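Local coordinates for protein nitrite transporter NirC (PDB 4FC4) that forms a pentameric channel of the formate/nitrite transporter family that carries nitrite into and out of the cell across the cytoplasmic membrane, at residues A17-S20 with A21-L25; A10-A13 with A14-R18. All blocks are in the same frame, centred on the assembly; numbering follows the deposited sequence.

Contact 1: A17-S20 with A21-L25; sequences ARLS and ANNPL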
ATOM      1  N   ALA B  17      35.529  -0.752  -5.684  1.00 52.53           N
ATOM      2  CA  ALA B  17      36.931  -0.938  -5.939  1.00 55.28           C
ATOM      3  C   ALA B  17      37.772  -0.884  -4.683  1.00 60.82           C
ATOM      4  O   ALA B  17      38.700  -1.699  -4.544  1.00 60.72           O
ATOM      5  CB  ALA B  17      37.422   0.095  -6.924  1.00 57.79           C
ATOM      6  N   ARG B  18      37.472   0.059  -3.772  1.00 62.37           N
ATOM      7  CA  ARG B  18      38.312   0.201  -2.549  1.00 62.82           C
ATOM      8  C   ARG B  18      38.059  -1.003  -1.670  1.00 61.44           C
ATOM      9  O   ARG B  18      39.000  -1.581  -1.099  1.00 62.23           O
ATOM     10  CB  ARG B  18      38.112   1.531  -1.778  1.00 59.18           C
ATOM     11  CG  ARG B  18      38.782   2.738  -2.448  1.00 60.82           C
ATOM     12  CD  ARG B  18      38.748   4.017  -1.616  1.00 62.17           C
ATOM     13  NE  ARG B  18      37.373   4.402  -1.330  1.00 61.07           N
ATOM     14  CZ  ARG B  18      36.614   5.158  -2.115  1.00 59.37           C
ATOM     15  NH1 ARG B  18      35.386   5.401  -1.753  1.00 58.89           N
ATOM     16  NH2 ARG B  18      37.082   5.679  -3.248  1.00 64.67           N
ATOM     17  N   LEU B  19      36.790  -1.407  -1.627  1.00 56.13           N
ATOM     18  CA  LEU B  19      36.393  -2.561  -0.852  1.00 53.53           C
ATOM     19  C   LEU B  19      37.108  -3.832  -1.340  1.00 55.92           C
ATOM     20  O   LEU B  19      37.665  -4.562  -0.537  1.00 57.07           O
ATOM     21  CB  LEU B  19      34.890  -2.727  -0.874  1.00 47.39           C
ATOM     22  CG  LEU B  19      34.314  -3.874  -0.041  1.00 46.89           C
ATOM     23  CD1 LEU B  19      34.641  -3.594   1.402  1.00 47.29           C
ATOM     24  CD2 LEU B  19      32.792  -4.003  -0.236  1.00 44.17           C
ATOM     25  N   SER B  20      37.106  -4.061  -2.649  1.00 56.42           N
ATOM     26  CA  SER B  20      37.695  -5.237  -3.247  1.00 57.12           C
ATOM     27  C   SER B  20      39.184  -5.372  -2.894  1.00 60.25           C
ATOM     28  O   SER B  20      39.657  -6.443  -2.508  1.00 63.97           O
ATOM     29  CB  SER B  20      37.481  -5.178  -4.760  1.00 58.47           C
ATOM     30  OG  SER B  20      38.069  -6.297  -5.410  1.00 64.45           O
ATOM     31  N   ALA B  21      39.912  -4.264  -2.977  1.00 61.00           N
ATOM     32  CA  ALA B  21      41.348  -4.280  -2.846  1.00 60.18           C
ATOM     33  C   ALA B  21      41.790  -4.141  -1.394  1.00 63.19           C
ATOM     34  O   ALA B  21      42.768  -4.739  -1.005  1.00 63.70           O
ATOM     35  CB  ALA B  21      41.957  -3.187  -3.710  1.00 59.95           C
ATOM     36  N   ASN B  22      41.071  -3.371  -0.581  1.00 63.33           N
ATOM     37  CA  ASN B  22      41.538  -3.054   0.785  1.00 65.37           C
ATOM     38  C   ASN B  22      40.952  -3.926   1.895  1.00 65.29           C
ATOM     39  O   ASN B  22      41.482  -3.981   3.015  1.00 64.74           O
ATOM     40  CB  ASN B  22      41.284  -1.580   1.151  1.00 66.63           C
ATOM     41  CG  ASN B  22      41.819  -0.592   0.113  1.00 74.38           C
ATOM     42  OD1 ASN B  22      42.753  -0.869  -0.666  1.00 71.55           O
ATOM     43  ND2 ASN B  22      41.211   0.583   0.101  1.00 76.30           N
ATOM     44  N   ASN B  23      39.837  -4.580   1.619  1.00 63.49           N
ATOM     45  CA  ASN B  23      39.178  -5.378   2.647  1.00 65.34           C
ATOM     46  C   ASN B  23      38.506  -6.554   1.920  1.00 64.14           C
ATOM     47  O   ASN B  23      37.254  -6.640   1.874  1.00 56.57           O
ATOM     48  CB  ASN B  23      38.208  -4.496   3.482  1.00 66.78           C
ATOM     49  CG  ASN B  23      37.467  -5.268   4.589  1.00 70.79           C
ATOM     50  OD1 ASN B  23      37.766  -6.428   4.910  1.00 73.91           O
ATOM     51  ND2 ASN B  23      36.474  -4.607   5.179  1.00 73.42           N
ATOM     52  N   PRO B  24      39.354  -7.442   1.323  1.00 62.33           N
ATOM     53  CA  PRO B  24      38.842  -8.548   0.528  1.00 56.88           C
ATOM     54  C   PRO B  24      37.766  -9.319   1.271  1.00 53.39           C
ATOM     55  O   PRO B  24      36.730  -9.642   0.695  1.00 54.02           O
ATOM     56  CB  PRO B  24      40.093  -9.445   0.274  1.00 55.68           C
ATOM     57  CG  PRO B  24      41.256  -8.767   0.934  1.00 57.72           C
ATOM     58  CD  PRO B  24      40.842  -7.370   1.282  1.00 59.31           C
ATOM     59  N   LEU B  25      38.026  -9.645   2.525  1.00 54.61           N
ATOM     60  CA  LEU B  25      37.054 -10.362   3.355  1.00 56.19           C
ATOM     61  C   LEU B  25      35.658  -9.724   3.344  1.00 52.06           C
ATOM     62  O   LEU B  25      34.654 -10.406   3.121  1.00 55.19           O
ATOM     63  CB  LEU B  25      37.563 -10.495   4.807  1.00 56.61           C
ATOM     64  CG  LEU B  25      36.592 -11.134   5.834  1.00 58.98           C
ATOM     65  CD1 LEU B  25      36.237 -12.580   5.476  1.00 55.67           C
ATOM     66  CD2 LEU B  25      37.113 -11.002   7.271  1.00 56.09           C
TER
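The side chain of Asn22 folds back over the last turn of helix 3-22, where its amide nitrogen ND2 lies 3.7 Å from CB of Arg18. With CG placed anti to its own carbonyl carbon and beside the backbone N (chi1 -52°), the amide is swung toward the preceding turn and also packs close to the Arg18 carbonyl. That carbonyl is already taken by the backbone: Asn22 N donates to Arg18 O at 2.8 Å. The two flanking bonds of the same i to i+4 kind are longer, Ala21 N to Ala17 O at 3.2 Å and Asn23 N to Leu19 O at 3.1 Å.

The i to i+4 series runs out at Asn23, whose backbone (phi -148°, psi 66°) is the first to leave helical geometry. Asparagine suits this junction because the same residue is the N-cap of helix 24-51: its OD1 accepts a hydrogen bond from Gly26 N, a backbone donor that the new helix start leaves without a carbonyl of its own. Pro24 follows in the first turn, a place where proline fits well, since its ring nitrogen has no hydrogen to offer and its phi is already helical. Leu19 reaches along this bend, bringing CD1 to 4.2 Å from CB of Asn23.

Two helices thus join through a single non-helical residue. Ala17 and Ser20, small enough for close approach, face helix 98-125 at Ile104, while Leu19 and Ser20 touch Phe27 on helix 24-51. Asn23 also packs on Thr249, and Leu25 on Tyr247, of a neighbouring subunit, placing the bend between helices 3-22 and 24-51 at the subunit boundary.

Contact 2: A10-A13 with A14-R18; sequences AANA and ARIAR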
ATOM      1  N   ALA B  10      29.186   6.349 -10.008  1.00 51.13           N
ATOM      2  CA  ALA B  10      30.601   6.478 -10.129  1.00 56.66           C
ATOM      3  C   ALA B  10      31.331   6.525  -8.750  1.00 57.64           C
ATOM      4  O   ALA B  10      32.417   5.965  -8.620  1.00 58.82           O
ATOM      5  CB  ALA B  10      30.910   7.727 -10.963  1.00 60.67           C
ATOM      6  N   ALA B  11      30.757   7.182  -7.741  1.00 54.50           N
ATOM      7  CA  ALA B  11      31.386   7.184  -6.416  1.00 51.63           C
ATOM      8  C   ALA B  11      31.201   5.782  -5.848  1.00 50.06           C
ATOM      9  O   ALA B  11      32.117   5.221  -5.270  1.00 52.48           O
ATOM     10  CB  ALA B  11      30.801   8.234  -5.499  1.00 45.57           C
ATOM     11  N   ASN B  12      30.047   5.177  -6.073  1.00 47.24           N
ATOM     12  CA  ASN B  12      29.858   3.817  -5.621  1.00 46.09           C
ATOM     13  C   ASN B  12      30.875   2.813  -6.244  1.00 48.66           C
ATOM     14  O   ASN B  12      31.355   1.867  -5.605  1.00 50.29           O
ATOM     15  CB  ASN B  12      28.446   3.418  -5.920  1.00 44.49           C
ATOM     16  CG  ASN B  12      28.035   2.155  -5.201  1.00 45.98           C
ATOM     17  OD1 ASN B  12      28.347   1.948  -4.029  1.00 49.56           O
ATOM     18  ND2 ASN B  12      27.340   1.296  -5.908  1.00 44.70           N
ATOM     19  N   ALA B  13      31.224   3.034  -7.500  1.00 50.39           N
ATOM     20  CA  ALA B  13      32.105   2.129  -8.175  1.00 49.54           C
ATOM     21  C   ALA B  13      33.512   2.197  -7.562  1.00 53.04           C
ATOM     22  O   ALA B  13      34.142   1.133  -7.348  1.00 55.73           O
ATOM     23  CB  ALA B  13      32.097   2.439  -9.650  1.00 48.61           C
ATOM     24  N   ALA B  14      33.992   3.419  -7.270  1.00 52.97           N
ATOM     25  CA  ALA B  14      35.274   3.614  -6.530  1.00 58.15           C
ATOM     26  C   ALA B  14      35.262   2.977  -5.139  1.00 55.66           C
ATOM     27  O   ALA B  14      36.262   2.400  -4.705  1.00 62.18           O
ATOM     28  CB  ALA B  14      35.731   5.094  -6.468  1.00 55.66           C
ATOM     29  N   ARG B  15      34.123   3.046  -4.474  1.00 53.96           N
ATOM     30  CA  ARG B  15      33.936   2.430  -3.165  1.00 54.13           C
ATOM     31  C   ARG B  15      34.003   0.929  -3.252  1.00 52.07           C
ATOM     32  O   ARG B  15      34.624   0.314  -2.385  1.00 52.24           O
ATOM     33  CB  ARG B  15      32.583   2.825  -2.549  1.00 54.59           C
ATOM     34  CG  ARG B  15      32.442   2.415  -1.088  1.00 54.19           C
ATOM     35  CD  ARG B  15      30.992   2.366  -0.619  1.00 53.34           C
ATOM     36  NE  ARG B  15      30.073   1.677  -1.532  1.00 54.71           N
ATOM     37  CZ  ARG B  15      29.825   0.353  -1.538  1.00 58.32           C
ATOM     38  NH1 ARG B  15      30.465  -0.469  -0.713  1.00 58.19           N
ATOM     39  NH2 ARG B  15      28.963  -0.173  -2.406  1.00 47.92           N
ATOM     40  N   ILE B  16      33.336   0.356  -4.273  1.00 48.01           N
ATOM     41  CA  ILE B  16      33.391  -1.080  -4.549  1.00 46.73           C
ATOM     42  C   ILE B  16      34.848  -1.503  -4.816  1.00 50.50           C
ATOM     43  O   ILE B  16      35.350  -2.449  -4.216  1.00 49.10           O
ATOM     44  CB  ILE B  16      32.476  -1.454  -5.732  1.00 45.51           C
ATOM     45  CG1 ILE B  16      30.992  -1.352  -5.347  1.00 40.76           C
ATOM     46  CG2 ILE B  16      32.799  -2.860  -6.278  1.00 44.72           C
ATOM     47  CD1 ILE B  16      30.079  -1.304  -6.559  1.00 37.72           C
ATOM     48  N   ALA B  17      35.529  -0.752  -5.684  1.00 52.53           N
ATOM     49  CA  ALA B  17      36.931  -0.938  -5.939  1.00 55.28           C
ATOM     50  C   ALA B  17      37.772  -0.884  -4.683  1.00 60.82           C
ATOM     51  O   ALA B  17      38.700  -1.699  -4.544  1.00 60.72           O
ATOM     52  CB  ALA B  17      37.422   0.095  -6.924  1.00 57.79           C
ATOM     53  N   ARG B  18      37.472   0.059  -3.772  1.00 62.37           N
ATOM     54  CA  ARG B  18      38.312   0.201  -2.549  1.00 62.82           C
ATOM     55  C   ARG B  18      38.059  -1.003  -1.670  1.00 61.44           C
ATOM     56  O   ARG B  18      39.000  -1.581  -1.099  1.00 62.23           O
ATOM     57  CB  ARG B  18      38.112   1.531  -1.778  1.00 59.18           C
ATOM     58  CG  ARG B  18      38.782   2.738  -2.448  1.00 60.82           C
ATOM     59  CD  ARG B  18      38.748   4.017  -1.616  1.00 62.17           C
ATOM     60  NE  ARG B  18      37.373   4.402  -1.330  1.00 61.07           N
ATOM     61  CZ  ARG B  18      36.614   5.158  -2.115  1.00 59.37           C
ATOM     62  NH1 ARG B  18      35.386   5.401  -1.753  1.00 58.89           N
ATOM     63  NH2 ARG B  18      37.082   5.679  -3.248  1.00 64.67           N
TER
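Asn12 OD1 is gripped by two nitrogens of Arg15, NH2 at 2.7 Å and NE at 3.0 Å, in a side-on fork that closes an i to i+3 side-chain bridge along helix 3-22. The oxygen sits at the guanidinium edge, close to its plane, and the NH2 bond is the straighter of the two (152° at the hydrogen against 138°). The two side chains run alongside each other in the same direction, with amide and guanidinium planes 29° apart. A bend at chi3 in the otherwise extended Arg15 chain turns the guanidinium back to meet the amide. Arginine suits the place because NH2 also forms a salt bridge with Glu78: Asn12 thus probably helps to orient a charged group that reaches beyond the helix, and the two partners together probably fix its rotation.

Beneath this polar pair the backbone is regular alpha helix, as in the 2.9 Å bond from Ala17 N to Ala13 O. The alanines Ala10 and Ala13 are buried and short, and they let the helix lie close to helix 80-93, at Ala93 and Leu87. Ile16, also buried, packs its branched side chain against His83 of helix 80-93 and Ile104 of helix 98-125. Its CG1 lies beside the backbone N and anti to the carbonyl carbon, which carries CD1 back along the helix to 3.8 Å from ND2 of Asn12.

In the fold
Contacts 1 and 2 are successive pieces of helix 3-22, with centres about 10 Å apart, and they share Ala17 and Arg18. Contact 2 covers the regular middle of the helix, partly buried against helices 80-93 and 98-125; contact 1 is its more exposed end, where the chain bends into helix 24-51, whose core is predicted to span the membrane. The centre of contact 1 lies about 21 Å and that of contact 2 about 19 Å from the centre of the chain, on the same side of it. Glu78 connects them: it pairs with Arg15 in contact 2 and touches Leu19 in contact 1. Only contact 1 reaches another subunit.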